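Local atomic coordinates of aldehyde dehydrogenase (Staphylococcus aureus, PDB entry 6K10), a protein that oxidises 4,4'-diaponeurosporen-4-al to 4,4'-diaponeurosporenoic acid with NAD+, a step in the making of the carotenoid staphyloxanthin. Residues Gly412-Gly415 and Ala416-Met419; His423-Tyr426 and Ser427-Phe431. The protein carries 1 engineered substitution. One frame throughout, in Å; residues are numbered along the deposited sequence.

Contact 1 (Gly412-Gly415 and Ala416-Met419); sequences GGVG and ASGM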
loop_
_atom_site.group_PDB
_atom_site.type_symbol
_atom_site.label_atom_id
_atom_site.label_comp_id
_atom_site.label_asym_id
_atom_site.label_seq_id
_atom_site.Cartn_x
_atom_site.Cartn_y
_atom_site.Cartn_z
ATOM N N GLY A 412 6.373 1.246 -10.111
ATOM C CA GLY A 412 4.925 1.284 -10.004
ATOM C C GLY A 412 4.401 2.614 -10.489
ATOM O O GLY A 412 5.161 3.549 -10.747
ATOM N N GLY A 413 3.077 2.685 -10.612
ATOM C CA GLY A 413 2.409 3.864 -11.109
ATOM C C GLY A 413 1.784 4.702 -10.006
ATOM O O GLY A 413 1.996 4.487 -8.810
ATOM N N VAL A 414 0.996 5.682 -10.438
ATOM C CA VAL A 414 0.272 6.571 -9.538
ATOM C C VAL A 414 -0.951 7.074 -10.289
ATOM O O VAL A 414 -0.903 7.291 -11.503
ATOM C CB VAL A 414 1.176 7.727 -9.041
ATOM C CG1 VAL A 414 1.642 8.594 -10.206
ATOM C CG2 VAL A 414 0.456 8.564 -7.993
ATOM N N GLY A 415 -2.056 7.231 -9.568
ATOM C CA GLY A 415 -3.291 7.621 -10.229
ATOM C C GLY A 415 -3.739 6.550 -11.206
ATOM O O GLY A 415 -3.808 5.362 -10.873
ATOM N N ALA A 416 -4.032 6.968 -12.440
ATOM C CA ALA A 416 -4.543 6.042 -13.444
ATOM C C ALA A 416 -3.524 4.985 -13.851
ATOM O O ALA A 416 -3.918 3.907 -14.306
ATOM C CB ALA A 416 -5.011 6.810 -14.680
ATOM N N SER A 417 -2.228 5.262 -13.703
ATOM C CA SER A 417 -1.221 4.286 -14.099
ATOM C C SER A 417 -1.004 3.196 -13.058
ATOM O O SER A 417 -0.262 2.246 -13.331
ATOM C CB SER A 417 0.110 4.980 -14.403
ATOM O OG SER A 417 0.592 5.709 -13.290
ATOM N N GLY A 418 -1.622 3.299 -11.884
ATOM C CA GLY A 418 -1.566 2.204 -10.939
ATOM C C GLY A 418 -1.349 2.581 -9.489
ATOM O O GLY A 418 -1.225 3.761 -9.148
ATOM N N MET A 419 -1.314 1.567 -8.627
ATOM C CA MET A 419 -1.063 1.724 -7.202
ATOM C C MET A 419 -0.254 0.529 -6.724
ATOM O O MET A 419 -0.469 -0.597 -7.180
ATOM C CB MET A 419 -2.373 1.842 -6.406
ATOM C CG MET A 419 -3.299 0.651 -6.561
ATOM S SD MET A 419 -4.855 0.845 -5.677
ATOM C CE MET A 419 -5.675 2.058 -6.708
HETATM O O HOH W 1 -2.475 6.031 -6.963
#
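Val414 and Gly415 meet Ser417 and Gly418 round a local double turn, which folds the end of a long loop into strand 418-419, part of one of the two mixed sheets of the aldehyde dehydrogenase fold. Two overlapping i to i+3 bonds define it. Ser417 N donates to Val414 O at 3.3 Å, and Gly418 N to Gly415 O at 3.2 Å (N-H...O 157°). The backbone angles of Gly415 and Ala416 fit a type II' turn, those of Ala416 and Ser417 a type I turn, and the positive phi of Gly415 suits a glycine there. Ser417 OG donates a second hydrogen bond to Val414 O, at 2.8 Å. With chi1 at 59°, OG sits between its own N and carbonyl carbon, and both donors approach Val414 O from the same face of the carbonyl plane. Beside OG runs the backbone of Gly413, whose CA lies 3.4 Å from Ser417 OG. Across the turn, a water accepts from Gly415 N at 2.9 Å and donates weakly to Gly418 O. Beyond this turn, Ser417 and Met419 bond through their backbones to Met218 and Leu216, laying strand 418-419 antiparallel to strand 214-217, while Val414 packs on His433 of the second subunit.

Contact 2 (His423-Tyr426 and Ser427-Phe431); sequences HGKY and SFDTF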
loop_
_atom_site.group_PDB
_atom_site.type_symbol
_atom_site.label_atom_id
_atom_site.label_comp_id
_atom_site.label_asym_id
_atom_site.label_seq_id
_atom_site.Cartn_x
_atom_site.Cartn_y
_atom_site.Cartn_z
ATOM N N HIS A 423 9.652 -4.992 -7.608
ATOM C CA HIS A 423 11.077 -5.147 -7.904
ATOM C C HIS A 423 11.918 -5.224 -6.638
ATOM O O HIS A 423 11.718 -4.449 -5.695
ATOM C CB HIS A 423 11.641 -4.040 -8.806
ATOM C CG HIS A 423 11.188 -4.130 -10.224
ATOM N ND1 HIS A 423 11.666 -3.293 -11.209
ATOM C CD2 HIS A 423 10.299 -4.954 -10.824
ATOM C CE1 HIS A 423 11.101 -3.606 -12.360
ATOM N NE2 HIS A 423 10.266 -4.609 -12.153
ATOM N N GLY A 424 12.864 -6.162 -6.622
ATOM C CA GLY A 424 13.769 -6.288 -5.490
ATOM C C GLY A 424 13.033 -6.562 -4.204
ATOM O O GLY A 424 12.111 -7.387 -4.157
ATOM N N LYS A 425 13.433 -5.854 -3.141
ATOM C CA LYS A 425 12.769 -6.020 -1.852
ATOM C C LYS A 425 11.324 -5.533 -1.885
ATOM O O LYS A 425 10.496 -6.001 -1.092
ATOM C CB LYS A 425 13.561 -5.294 -0.762
ATOM C CG LYS A 425 13.013 -5.508 0.644
ATOM C CD LYS A 425 13.887 -4.896 1.720
ATOM C CE LYS A 425 13.314 -5.192 3.101
ATOM N NZ LYS A 425 12.039 -4.455 3.358
ATOM N N TYR A 426 10.994 -4.608 -2.795
ATOM C CA TYR A 426 9.616 -4.136 -2.881
ATOM C C TYR A 426 8.667 -5.242 -3.325
ATOM O O TYR A 426 7.486 -5.229 -2.949
ATOM C CB TYR A 426 9.527 -2.932 -3.824
ATOM C CG TYR A 426 10.361 -1.758 -3.365
ATOM C CD1 TYR A 426 9.885 -0.877 -2.404
ATOM C CD2 TYR A 426 11.631 -1.542 -3.883
ATOM C CE1 TYR A 426 10.646 0.193 -1.974
ATOM C CE2 TYR A 426 12.400 -0.477 -3.460
ATOM C CZ TYR A 426 11.905 0.389 -2.508
ATOM O OH TYR A 426 12.672 1.451 -2.088
ATOM N N SER A 427 9.159 -6.199 -4.118
ATOM C CA SER A 427 8.354 -7.373 -4.431
ATOM C C SER A 427 8.033 -8.160 -3.170
ATOM O O SER A 427 6.893 -8.598 -2.970
ATOM C CB SER A 427 9.090 -8.256 -5.439
ATOM O OG SER A 427 9.203 -7.608 -6.700
ATOM N N PHE A 428 9.030 -8.332 -2.298
ATOM C CA PHE A 428 8.806 -8.977 -1.008
ATOM C C PHE A 428 7.850 -8.158 -0.146
ATOM O O PHE A 428 6.884 -8.694 0.415
ATOM C CB PHE A 428 10.149 -9.185 -0.300
ATOM C CG PHE A 428 10.032 -9.535 1.159
ATOM C CD1 PHE A 428 9.975 -10.858 1.562
ATOM C CD2 PHE A 428 10.038 -8.546 2.131
ATOM C CE1 PHE A 428 9.889 -11.185 2.898
ATOM C CE2 PHE A 428 9.951 -8.872 3.469
ATOM C CZ PHE A 428 9.880 -10.192 3.852
ATOM N N ASP A 429 8.109 -6.851 -0.027
ATOM C CA ASP A 429 7.252 -5.982 0.777
ATOM C C ASP A 429 5.794 -6.061 0.337
ATOM O O ASP A 429 4.882 -6.077 1.174
ATOM C CB ASP A 429 7.737 -4.532 0.684
ATOM C CG ASP A 429 9.113 -4.328 1.288
ATOM O OD1 ASP A 429 9.588 -5.206 2.041
ATOM O OD2 ASP A 429 9.734 -3.278 1.006
ATOM N N THR A 430 5.557 -6.110 -0.979
ATOM C CA THR A 430 4.193 -6.081 -1.499
ATOM C C THR A 430 3.368 -7.252 -0.976
ATOM O O THR A 430 2.186 -7.090 -0.653
ATOM C CB THR A 430 4.224 -6.067 -3.031
ATOM O OG1 THR A 430 4.713 -4.801 -3.481
ATOM C CG2 THR A 430 2.837 -6.305 -3.618
ATOM N N PHE A 431 3.978 -8.433 -0.859
ATOM C CA PHE A 431 3.292 -9.626 -0.377
ATOM C C PHE A 431 3.554 -9.894 1.100
ATOM O O PHE A 431 3.397 -11.033 1.554
ATOM C CB PHE A 431 3.693 -10.835 -1.226
ATOM C CG PHE A 431 3.298 -10.709 -2.672
ATOM C CD1 PHE A 431 2.001 -10.969 -3.071
ATOM C CD2 PHE A 431 4.224 -10.333 -3.630
ATOM C CE1 PHE A 431 1.628 -10.856 -4.396
ATOM C CE2 PHE A 431 3.857 -10.220 -4.960
ATOM C CZ PHE A 431 2.556 -10.481 -5.343
#
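Lys425 reaches over one turn of helix to Asp429, and their side chains cross at a slant. The lysine chain is extended as far as CE and then bends, chi4 -69°, which turns its ammonium to the carboxylate: Lys425 NZ lies 2.9 Å from Asp429 OD1, in a salt bridge that uses the syn lone pair of that oxygen. The other oxygen is farther off, with Asp429 OD2 3.5 Å from Lys425 NZ, so the grip is one-sided. OD2 also lies obliquely beside the tyrosine ring, 4.2 Å from Tyr426 CD1, with ring and carboxylate planes 82° apart. OD1 lies at the edge of the Phe428 ring, in its plane. Phe428 itself leans back on the preceding turn, its CB 3.3 Å from Lys425 O.

This i to i+4 pairing belongs to the short helix 425-430, which leads into strand 432-439. Its backbone evidence is clearest at Asp429 N, 2.7 Å from Lys425 O with an N-H...O angle of 168°; Thr430 N likewise donates to Tyr426 O, a carbonyl that also has the Thr430 hydroxyl nearby. The first turn is looser, since Ser427 N makes weak bonds to His423 O and Gly424 O.

Ser427 OG, anti to its own carbonyl carbon, turns back along the chain, where it accepts from His423 N (2.8 Å between His423 N and Ser427 OG) and is also hydrogen-bonded to Glu130 of helix 126-138. Lys425 meanwhile rests on Trp88 and Phe428 on Thr89, both of helix 63-89, whereas Tyr426 packs against Ile107 of the second subunit.

How the contacts relate
Contacts 1 and 2 follow in series along the chain, the turns within 412-419 closing before the segment 423-431, with its helix 425-430, opens; their centres are 16 Å apart and they do not touch each other. Both lie near the predicted catalytic residues. Gly413 of contact 1 is about 5 Å from the side chain of Glu217, and the side chain of His423, in contact 2, is about 7 Å from it. Towards Ser251, an engineered residue at the other predicted active-site position, the side-chain distances are about 8 Å from Ser417 and about 9 Å from His423. Both also face the second subunit, which comes within reach of six residues of contact 1 but one of contact 2.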